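Local coordinates for flavodoxin (PDB 6FSG), which binds flavin mononucleotide and probably serves as a low-potential electron donor to a number of redox enzymes, at residues L46-I52 with I78-K84; A86-S90 with V102-I106. All coordinates share one frame; numbering follows the deposited sequence.

Contact 1 (L46-I52 with I78-K84)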
ATOM      1  N   LEU A  46      -6.785  -3.037  10.391  1.00  8.91           N
ATOM      2  CA  LEU A  46      -7.366  -2.763   9.081  1.00  9.46           C
ATOM      3  C   LEU A  46      -8.886  -2.843   9.096  1.00 10.43           C
ATOM      4  O   LEU A  46      -9.539  -2.231   8.243  1.00 12.50           O
ATOM      5  CB  LEU A  46      -6.843  -3.732   8.028  1.00  9.00           C
ATOM      6  CG  LEU A  46      -5.343  -3.702   7.761  1.00  7.87           C
ATOM      7  CD1 LEU A  46      -5.019  -4.603   6.601  1.00  7.10           C
ATOM      8  CD2 LEU A  46      -4.807  -2.297   7.497  1.00  8.87           C
ATOM      9  N   GLU A  47      -9.464  -3.591  10.039  1.00  9.17           N
ATOM     10  CA  GLU A  47     -10.915  -3.693  10.117  1.00  9.67           C
ATOM     11  C   GLU A  47     -11.574  -2.397  10.561  1.00  9.52           C
ATOM     12  O   GLU A  47     -12.796  -2.253  10.424  1.00  9.25           O
ATOM     13  CB  GLU A  47     -11.288  -4.806  11.095  1.00 10.36           C
ATOM     14  CG  GLU A  47     -10.937  -6.177  10.579  1.00 10.75           C
ATOM     15  CD  GLU A  47     -11.313  -7.291  11.528  1.00 12.49           C
ATOM     16  OE1 GLU A  47     -11.316  -7.077  12.759  1.00 16.34           O
ATOM     17  OE2 GLU A  47     -11.593  -8.397  11.032  1.00 10.02           O
ATOM     18  N   GLN A  48     -10.807  -1.459  11.094  1.00  9.58           N
ATOM     19  CA  GLN A  48     -11.373  -0.276  11.721  1.00  9.98           C
ATOM     20  C   GLN A  48     -11.310   0.958  10.844  1.00  8.45           C
ATOM     21  O   GLN A  48     -11.632   2.050  11.313  1.00 10.88           O
ATOM     22  CB  GLN A  48     -10.682  -0.049  13.056  1.00 11.20           C
ATOM     23  CG  GLN A  48     -11.183  -1.081  14.038  1.00 14.76           C
ATOM     24  CD  GLN A  48     -10.216  -1.378  15.136  1.00 17.16           C
ATOM     25  OE1 GLN A  48      -9.298  -2.173  14.971  1.00 17.82           O
ATOM     26  NE2 GLN A  48     -10.420  -0.752  16.276  1.00 17.32           N
ATOM     27  N   TYR A  49     -10.952   0.798   9.571  0.68  7.17           N
ATOM     28  CA  TYR A  49     -10.781   1.907   8.643  0.68  6.01           C
ATOM     29  C   TYR A  49     -11.641   1.713   7.403  0.68  6.92           C
ATOM     30  O   TYR A  49     -11.941   0.588   7.005  0.68  8.46           O
ATOM     31  CB  TYR A  49      -9.309   2.025   8.259  0.68  6.27           C
ATOM     32  CG  TYR A  49      -8.496   2.517   9.418  0.68  6.76           C
ATOM     33  CD1 TYR A  49      -8.347   3.873   9.654  0.68  7.87           C
ATOM     34  CD2 TYR A  49      -7.920   1.629  10.305  0.68  6.55           C
ATOM     35  CE1 TYR A  49      -7.619   4.328  10.727  0.68  8.98           C
ATOM     36  CE2 TYR A  49      -7.189   2.072  11.380  0.68  7.63           C
ATOM     37  CZ  TYR A  49      -7.042   3.425  11.594  0.68  8.14           C
ATOM     38  OH  TYR A  49      -6.316   3.893  12.670  0.68  9.13           O
ATOM     39  N   ASP A  50     -12.035   2.835   6.790  1.00  5.90           N
ATOM     40  CA  ASP A  50     -12.892   2.798   5.613  1.00  5.66           C
ATOM     41  C   ASP A  50     -12.113   2.483   4.347  1.00  6.09           C
ATOM     42  O   ASP A  50     -12.673   1.947   3.385  1.00  7.23           O
ATOM     43  CB  ASP A  50     -13.547   4.172   5.439  1.00  6.82           C
ATOM     44  CG  ASP A  50     -14.395   4.585   6.642  1.00  6.97           C
ATOM     45  OD1 ASP A  50     -15.023   3.702   7.256  1.00  7.33           O
ATOM     46  OD2 ASP A  50     -14.452   5.795   6.974  1.00  9.04           O
ATOM     47  N   GLY A  51     -10.848   2.853   4.320  1.00  5.29           N
ATOM     48  CA  GLY A  51     -10.001   2.607   3.172  1.00  5.49           C
ATOM     49  C   GLY A  51      -8.618   2.246   3.660  1.00  4.80           C
ATOM     50  O   GLY A  51      -8.164   2.713   4.708  1.00  5.68           O
ATOM     51  N   ILE A  52      -7.953   1.398   2.881  1.00  4.15           N
ATOM     52  CA  ILE A  52      -6.682   0.790   3.250  1.00  3.94           C
ATOM     53  C   ILE A  52      -5.723   0.920   2.079  1.00  3.92           C
ATOM     54  O   ILE A  52      -6.047   0.503   0.965  1.00  4.50           O
ATOM     55  CB  ILE A  52      -6.868  -0.707   3.569  1.00  4.72           C
ATOM     56  CG1 ILE A  52      -7.803  -0.908   4.767  1.00  6.22           C
ATOM     57  CG2 ILE A  52      -5.518  -1.347   3.777  1.00  5.50           C
ATOM     58  CD1 ILE A  52      -8.361  -2.318   4.851  1.00  8.22           C
ATOM     59  N   ILE A  78      -8.791 -11.583   9.305  1.00  8.81           N
ATOM     60  CA  ILE A  78      -9.522 -10.316   9.313  1.00  8.97           C
ATOM     61  C   ILE A  78     -10.572 -10.275   8.207  1.00  7.91           C
ATOM     62  O   ILE A  78     -10.437 -10.923   7.164  1.00  8.23           O
ATOM     63  CB  ILE A  78      -8.560  -9.095   9.236  1.00  8.75           C
ATOM     64  CG1 ILE A  78      -7.902  -9.003   7.859  1.00  7.46           C
ATOM     65  CG2 ILE A  78      -7.525  -9.172  10.360  1.00  9.91           C
ATOM     66  CD1 ILE A  78      -6.919  -7.890   7.706  1.00  7.51           C
ATOM     67  N   ASP A  79     -11.606  -9.455   8.432  1.00  8.00           N
ATOM     68  CA  ASP A  79     -12.741  -9.288   7.523  1.00  7.63           C
ATOM     69  C   ASP A  79     -12.698  -7.869   6.968  1.00  7.61           C
ATOM     70  O   ASP A  79     -12.889  -6.898   7.709  1.00  8.73           O
ATOM     71  CB  ASP A  79     -14.038  -9.564   8.286  1.00  9.15           C
ATOM     72  CG  ASP A  79     -15.283  -9.445   7.426  1.00 10.18           C
ATOM     73  OD1 ASP A  79     -15.203  -8.983   6.268  1.00 10.28           O
ATOM     74  OD2 ASP A  79     -16.356  -9.820   7.941  1.00 12.25           O
ATOM     75  N   LEU A  80     -12.419  -7.747   5.667  1.00  6.66           N
ATOM     76  CA  LEU A  80     -12.317  -6.450   5.011  1.00  6.35           C
ATOM     77  C   LEU A  80     -13.457  -6.191   4.033  1.00  6.77           C
ATOM     78  O   LEU A  80     -13.340  -5.300   3.185  1.00  6.03           O
ATOM     79  CB  LEU A  80     -10.971  -6.303   4.296  1.00  6.34           C
ATOM     80  CG  LEU A  80      -9.735  -6.530   5.166  1.00  6.25           C
ATOM     81  CD1 LEU A  80      -8.471  -6.351   4.353  1.00  7.30           C
ATOM     82  CD2 LEU A  80      -9.742  -5.584   6.364  1.00  7.86           C
ATOM     83  N   THR A  81     -14.559  -6.947   4.123  0.73  6.49           N
ATOM     84  CA  THR A  81     -15.659  -6.749   3.184  0.73  6.75           C
ATOM     85  C   THR A  81     -16.188  -5.324   3.306  0.73  6.77           C
ATOM     86  O   THR A  81     -16.400  -4.814   4.409  0.73  7.11           O
ATOM     87  CB  THR A  81     -16.808  -7.746   3.396  0.73  7.17           C
ATOM     88  OG1 THR A  81     -17.303  -7.677   4.742  0.73  6.57           O
ATOM     89  CG2 THR A  81     -16.360  -9.165   3.041  0.73  8.11           C
ATOM     90  N   GLY A  82     -16.393  -4.686   2.164  1.00  8.99           N
ATOM     91  CA  GLY A  82     -16.848  -3.321   2.097  1.00 10.46           C
ATOM     92  C   GLY A  82     -15.759  -2.267   1.998  1.00  8.66           C
ATOM     93  O   GLY A  82     -16.034  -1.160   1.526  1.00 12.92           O
ATOM     94  N   LYS A  83     -14.539  -2.574   2.436  0.68  6.57           N
ATOM     95  CA  LYS A  83     -13.483  -1.572   2.461  0.68  6.13           C
ATOM     96  C   LYS A  83     -12.961  -1.326   1.047  0.68  5.15           C
ATOM     97  O   LYS A  83     -13.045  -2.199   0.175  0.68  7.03           O
ATOM     98  CB  LYS A  83     -12.320  -2.027   3.347  0.68  8.50           C
ATOM     99  CG  LYS A  83     -12.711  -2.621   4.690  0.68 10.35           C
ATOM    100  CD  LYS A  83     -13.349  -1.608   5.599  0.68 10.82           C
ATOM    101  CE  LYS A  83     -13.278  -2.084   7.042  0.68 10.37           C
ATOM    102  NZ  LYS A  83     -14.058  -1.186   7.920  0.68 10.30           N
ATOM    103  N   LYS A  84     -12.436  -0.117   0.821  0.68  4.97           N
ATOM    104  CA  LYS A  84     -11.756   0.239  -0.423  0.68  4.67           C
ATOM    105  C   LYS A  84     -10.251   0.130  -0.194  0.68  3.94           C
ATOM    106  O   LYS A  84      -9.749   0.602   0.832  0.68  4.16           O
ATOM    107  CB  LYS A  84     -12.078   1.672  -0.852  0.68  8.07           C
ATOM    108  CG  LYS A  84     -13.526   2.093  -0.691  0.68 11.75           C
ATOM    109  CD  LYS A  84     -14.481   1.224  -1.470  0.68 11.98           C
ATOM    110  CE  LYS A  84     -15.930   1.711  -1.297  0.68 10.84           C
ATOM    111  NZ  LYS A  84     -16.527   1.295   0.014  0.68 11.04           N
TER
HETATM  112  O   HOH W   1     -15.170   2.548   1.894  1.00 20.38           O
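Lys83 reaches from 78-84 to the backbone oxygens of Glu47 and Tyr49, just before strand 51-55 begins. Lys83 CB lies 4.2 Å from Ile52 CD1 and near Asp50 O, and CG approaches Tyr49 O. A bend at the second torsion (chi2 -66°) then lays the rest of the chain beside the Tyr49 carbonyl: CD and CE both pass close to Tyr49 O, CE also leaning toward Glu47 O. The ammonium group ends between two carbonyls: Lys83 NZ donates a hydrogen bond to Glu47 O at 3.0 Å, from above the carbonyl plane, and a weak one to Tyr49 O. A lysine suits the place because its methylenes can run past one carbonyl on the way to another while its tip still offers several N-H groups.

Glu47 reaches the opposite way; its length carries a carboxylate as far as the backbone of 78-84. Its chain is extended beyond CG, and Glu47 OE2 takes the backbone N of Asp79 at 2.8 Å through the anti lone pair, with a nearly straight N-H (164°). Asp79 itself turns its carboxylate back on its own segment, where OD1 accepts from Thr81 N, which makes an Asx turn, and from Thr81 OG1 as well.

Beneath these polar links lies a hydrocarbon layer. Leu80 CD2 sits 3.8 Å from Leu46 CB and 3.9 Å from Ile52 CD1, and Leu46 CD1 meets Ile78 CD1. Leu46 also packs on Val4 and Ile6 of the neighbouring strand 2-7. Where the segments become neighbouring parallel strands, Ile52 N bonds to Lys84 O at 2.8 Å, and a water joins Asp50 O to Lys84 NZ. The carboxylate of Glu47 and the ammonium of Lys83 thus each bind backbone of the opposite segment, so that charged side chains join the two segments through peptide groups instead of through a salt bridge.

Contact 2 (A86-S90 with V102-I106). With FMN (flavin mononucleotide), chain B.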
ATOM      1  N   ALA A  86      -5.994  -0.300  -2.020  1.00  3.34           N
ATOM      2  CA  ALA A  86      -5.053  -0.152  -3.123  1.00  2.65           C
ATOM      3  C   ALA A  86      -3.645  -0.404  -2.596  1.00  3.39           C
ATOM      4  O   ALA A  86      -3.399  -0.332  -1.389  1.00  3.62           O
ATOM      5  CB  ALA A  86      -5.151   1.249  -3.733  1.00  3.92           C
ATOM      6  N   VAL A  87      -2.714  -0.670  -3.520  1.00  2.89           N
ATOM      7  CA  VAL A  87      -1.340  -1.040  -3.174  1.00  3.20           C
ATOM      8  C   VAL A  87      -0.352  -0.377  -4.127  1.00  3.17           C
ATOM      9  O   VAL A  87      -0.607  -0.263  -5.330  1.00  3.26           O
ATOM     10  CB  VAL A  87      -1.179  -2.574  -3.223  1.00  2.75           C
ATOM     11  CG1 VAL A  87       0.197  -3.024  -2.785  1.00  3.71           C
ATOM     12  CG2 VAL A  87      -2.217  -3.260  -2.348  1.00  4.52           C
ATOM     13  N   PHE A  88       0.808   0.014  -3.581  1.00  3.14           N
ATOM     14  CA  PHE A  88       1.895   0.625  -4.339  1.00  2.64           C
ATOM     15  C   PHE A  88       3.233   0.073  -3.847  1.00  2.95           C
ATOM     16  O   PHE A  88       3.319  -0.542  -2.779  1.00  3.40           O
ATOM     17  CB  PHE A  88       1.910   2.163  -4.206  1.00  3.48           C
ATOM     18  CG  PHE A  88       2.205   2.652  -2.809  1.00  3.34           C
ATOM     19  CD1 PHE A  88       1.185   2.816  -1.883  1.00  3.39           C
ATOM     20  CD2 PHE A  88       3.498   2.970  -2.429  1.00  3.39           C
ATOM     21  CE1 PHE A  88       1.460   3.260  -0.599  1.00  3.96           C
ATOM     22  CE2 PHE A  88       3.770   3.417  -1.147  1.00  3.28           C
ATOM     23  CZ  PHE A  88       2.758   3.553  -0.236  1.00  3.50           C
ATOM     24  N   GLY A  89       4.292   0.309  -4.620  1.00  3.53           N
ATOM     25  CA  GLY A  89       5.631  -0.040  -4.158  1.00  4.28           C
ATOM     26  C   GLY A  89       6.710   0.380  -5.135  1.00  4.46           C
ATOM     27  O   GLY A  89       6.456   0.593  -6.323  1.00  4.36           O
ATOM     28  N   SER A  90       7.932   0.497  -4.608  1.00  4.53           N
ATOM     29  CA  SER A  90       9.122   0.654  -5.442  1.00  5.31           C
ATOM     30  C   SER A  90       9.689  -0.726  -5.777  1.00  5.62           C
ATOM     31  O   SER A  90       9.526  -1.680  -5.013  1.00  6.09           O
ATOM     32  CB  SER A  90      10.183   1.517  -4.757  1.00  4.94           C
ATOM     33  OG  SER A  90      11.327   1.663  -5.589  1.00  5.34           O
ATOM     34  N   VAL A 102       3.704  -6.136  -4.532  1.00  3.47           N
ATOM     35  CA  VAL A 102       2.464  -5.406  -4.791  1.00  3.34           C
ATOM     36  C   VAL A 102       1.356  -6.377  -5.175  1.00  3.87           C
ATOM     37  O   VAL A 102       0.243  -6.317  -4.638  1.00  3.18           O
ATOM     38  CB  VAL A 102       2.698  -4.327  -5.870  1.00  3.74           C
ATOM     39  CG1 VAL A 102       1.389  -3.711  -6.323  1.00  5.06           C
ATOM     40  CG2 VAL A 102       3.671  -3.257  -5.345  1.00  3.88           C
ATOM     41  N   ASP A 103       1.651  -7.293  -6.099  1.00  3.44           N
ATOM     42  CA  ASP A 103       0.665  -8.265  -6.560  1.00  3.72           C
ATOM     43  C   ASP A 103       0.243  -9.220  -5.444  1.00  3.05           C
ATOM     44  O   ASP A 103      -0.936  -9.587  -5.349  1.00  4.41           O
ATOM     45  CB  ASP A 103       1.265  -9.018  -7.744  1.00  4.04           C
ATOM     46  CG  ASP A 103       1.628  -8.096  -8.889  1.00  4.56           C
ATOM     47  OD1 ASP A 103       0.705  -7.467  -9.450  1.00  6.46           O
ATOM     48  OD2 ASP A 103       2.833  -7.981  -9.187  1.00  5.81           O
ATOM     49  N   ILE A 104       1.187  -9.616  -4.579  1.00  3.68           N
ATOM     50  CA  ILE A 104       0.884 -10.508  -3.455  1.00  4.17           C
ATOM     51  C   ILE A 104      -0.063  -9.828  -2.470  1.00  3.70           C
ATOM     52  O   ILE A 104      -1.032 -10.435  -1.986  1.00  3.59           O
ATOM     53  CB  ILE A 104       2.192 -10.949  -2.761  1.00  4.82           C
ATOM     54  CG1 ILE A 104       3.007 -11.869  -3.682  1.00  6.54           C
ATOM     55  CG2 ILE A 104       1.899 -11.630  -1.417  1.00  6.91           C
ATOM     56  CD1 ILE A 104       4.477 -12.039  -3.277  1.00  6.83           C
ATOM     57  N   LEU A 105       0.217  -8.566  -2.130  1.00  3.62           N
ATOM     58  CA  LEU A 105      -0.646  -7.860  -1.185  1.00  3.92           C
ATOM     59  C   LEU A 105      -2.029  -7.602  -1.776  1.00  3.59           C
ATOM     60  O   LEU A 105      -3.040  -7.720  -1.069  1.00  3.66           O
ATOM     61  CB  LEU A 105       0.017  -6.571  -0.704  1.00  3.33           C
ATOM     62  CG  LEU A 105       1.239  -6.797   0.192  1.00  4.05           C
ATOM     63  CD1 LEU A 105       1.900  -5.485   0.555  1.00  6.01           C
ATOM     64  CD2 LEU A 105       0.890  -7.582   1.452  1.00  5.28           C
ATOM     65  N   ILE A 106      -2.103  -7.271  -3.071  1.00  3.35           N
ATOM     66  CA  ILE A 106      -3.407  -7.131  -3.721  1.00  3.55           C
ATOM     67  C   ILE A 106      -4.212  -8.418  -3.579  1.00  3.35           C
ATOM     68  O   ILE A 106      -5.396  -8.399  -3.224  1.00  3.84           O
ATOM     69  CB  ILE A 106      -3.252  -6.694  -5.193  1.00  4.10           C
ATOM     70  CG1 ILE A 106      -2.877  -5.200  -5.266  1.00  4.46           C
ATOM     71  CG2 ILE A 106      -4.542  -6.998  -5.983  1.00  4.44           C
ATOM     72  CD1 ILE A 106      -2.559  -4.724  -6.666  1.00  4.86           C
TER
HETATM   73  N1  FMN B1001      12.817  -5.810  -6.551  1.00 11.30           N
HETATM   74  C2  FMN B1001      11.902  -6.436  -7.342  1.00 10.48           C
HETATM   75  O2  FMN B1001      11.169  -5.706  -8.004  1.00  8.41           O
HETATM   76  N3  FMN B1001      11.798  -7.821  -7.326  1.00 11.23           N
HETATM   77  C4  FMN B1001      12.568  -8.606  -6.487  1.00 12.38           C
HETATM   78  O4  FMN B1001      12.408  -9.847  -6.516  1.00 13.27           O
HETATM   79  C4A FMN B1001      13.504  -7.936  -5.661  1.00 11.37           C
HETATM   80  N5  FMN B1001      14.339  -8.603  -4.777  1.00 14.01           N
HETATM   81  C5A FMN B1001      15.239  -7.907  -3.979  1.00 13.27           C
HETATM   82  C6  FMN B1001      16.118  -8.584  -3.124  1.00 14.31           C
HETATM   83  C7  FMN B1001      17.064  -7.895  -2.359  1.00 15.18           C
HETATM   84  C7M FMN B1001      17.991  -8.649  -1.430  1.00 16.52           C
HETATM   85  C8  FMN B1001      17.144  -6.503  -2.506  1.00 15.24           C
HETATM   86  C8M FMN B1001      18.144  -5.687  -1.741  1.00 15.03           C
HETATM   87  C9  FMN B1001      16.301  -5.833  -3.388  1.00 13.32           C
HETATM   88  C9A FMN B1001      15.353  -6.523  -4.122  1.00 12.00           C
HETATM   89  N10 FMN B1001      14.503  -5.826  -4.955  1.00 10.70           N
HETATM   90  C10 FMN B1001      13.613  -6.541  -5.726  1.00 10.82           C
HETATM   91  C1' FMN B1001      14.625  -4.330  -5.156  1.00 10.45           C
HETATM   92  C2' FMN B1001      13.954  -3.418  -4.137  1.00 10.00           C
HETATM   93  O2' FMN B1001      12.590  -3.729  -4.016  1.00 10.24           O
HETATM   94  C3' FMN B1001      14.138  -1.981  -4.648  1.00  9.81           C
HETATM   95  O3' FMN B1001      15.467  -1.597  -4.402  1.00 10.10           O
HETATM   96  C4' FMN B1001      13.226  -0.926  -4.007  1.00  8.44           C
HETATM   97  O4' FMN B1001      13.481   0.368  -4.551  1.00  6.78           O
HETATM   98  C5' FMN B1001      13.406  -0.845  -2.499  1.00  8.23           C
HETATM   99  O5' FMN B1001      12.383   0.012  -2.025  1.00  6.43           O
HETATM  100  P   FMN B1001      12.703   0.798  -0.695  1.00  5.76           P
HETATM  101  O1P FMN B1001      11.402   1.374  -0.210  1.00  5.06           O
HETATM  102  O2P FMN B1001      13.649   1.906  -1.031  1.00  5.88           O
HETATM  103  O3P FMN B1001      13.315  -0.177   0.277  1.00  8.38           O
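Strand 86-90 and helix 102-106 run nearly antiparallel, their axes 8.0 Å apart at closest and 162° between their directions, with Val87 and Val102 the nearest pair of CA atoms. Val87 points at the helix and fits its two methyls against three residues. With Val87 CG1 anti to the backbone N (chi1 -176°), that methyl meets Val102 CG1 at 3.8 Å and comes within 4.1 Å of Leu105 CB, while Val87 CG2 lies against Ile106 CG1 at 3.6 Å. A beta-branched residue suits this strand position, since its two methyls spread along the helix surface.

The pairing belongs to the right-handed beta-alpha-beta unit of strand 84-91, helix 100-111 and strand 115-124, in the doubly wound flavodoxin fold. Val102 sends its other methyl to the strand backbone: Val102 CG2 is 3.7 Å from Gly89 N and equally close to Phe88 C. Gly89 has no side chain, which leaves the methyl room to come this close to the strand. Phe88 points to the reverse face of the sheet, packing on Thr14, Ala18 and Ile21 of helix 13-26. At the strand's C-terminal end Ser90 OG accepts a hydrogen bond from FMN O4' at 2.7 Å; a hydroxyl suits the place because it accepts from the ribityl chain while hydrogen-bonded to Leu125 O.

Overall arrangement
Contact 1 and contact 2 share the parallel sheet, with centres 16 Å apart. They meet where strands 51-55 and 84-91 lie side by side: Ile52 O is 3.1 Å from Ala86 N, a probable hydrogen bond between the two contacts. Along the chain they come in series, 78-84 leading into the strand that carries 86-90. Contact 1 lies at the N-terminal ends of strands 51-55 and 84-91, away from the flavin, with the side chain of Asp79 about 6 Å from a bound glucose. Contact 2 is more central: its centre is about 6 Å from the centre of the chain, that of contact 1 about 13 Å. Its strand ends at the FMN site, to which Ser9, Thr14 and Gly99 also contribute.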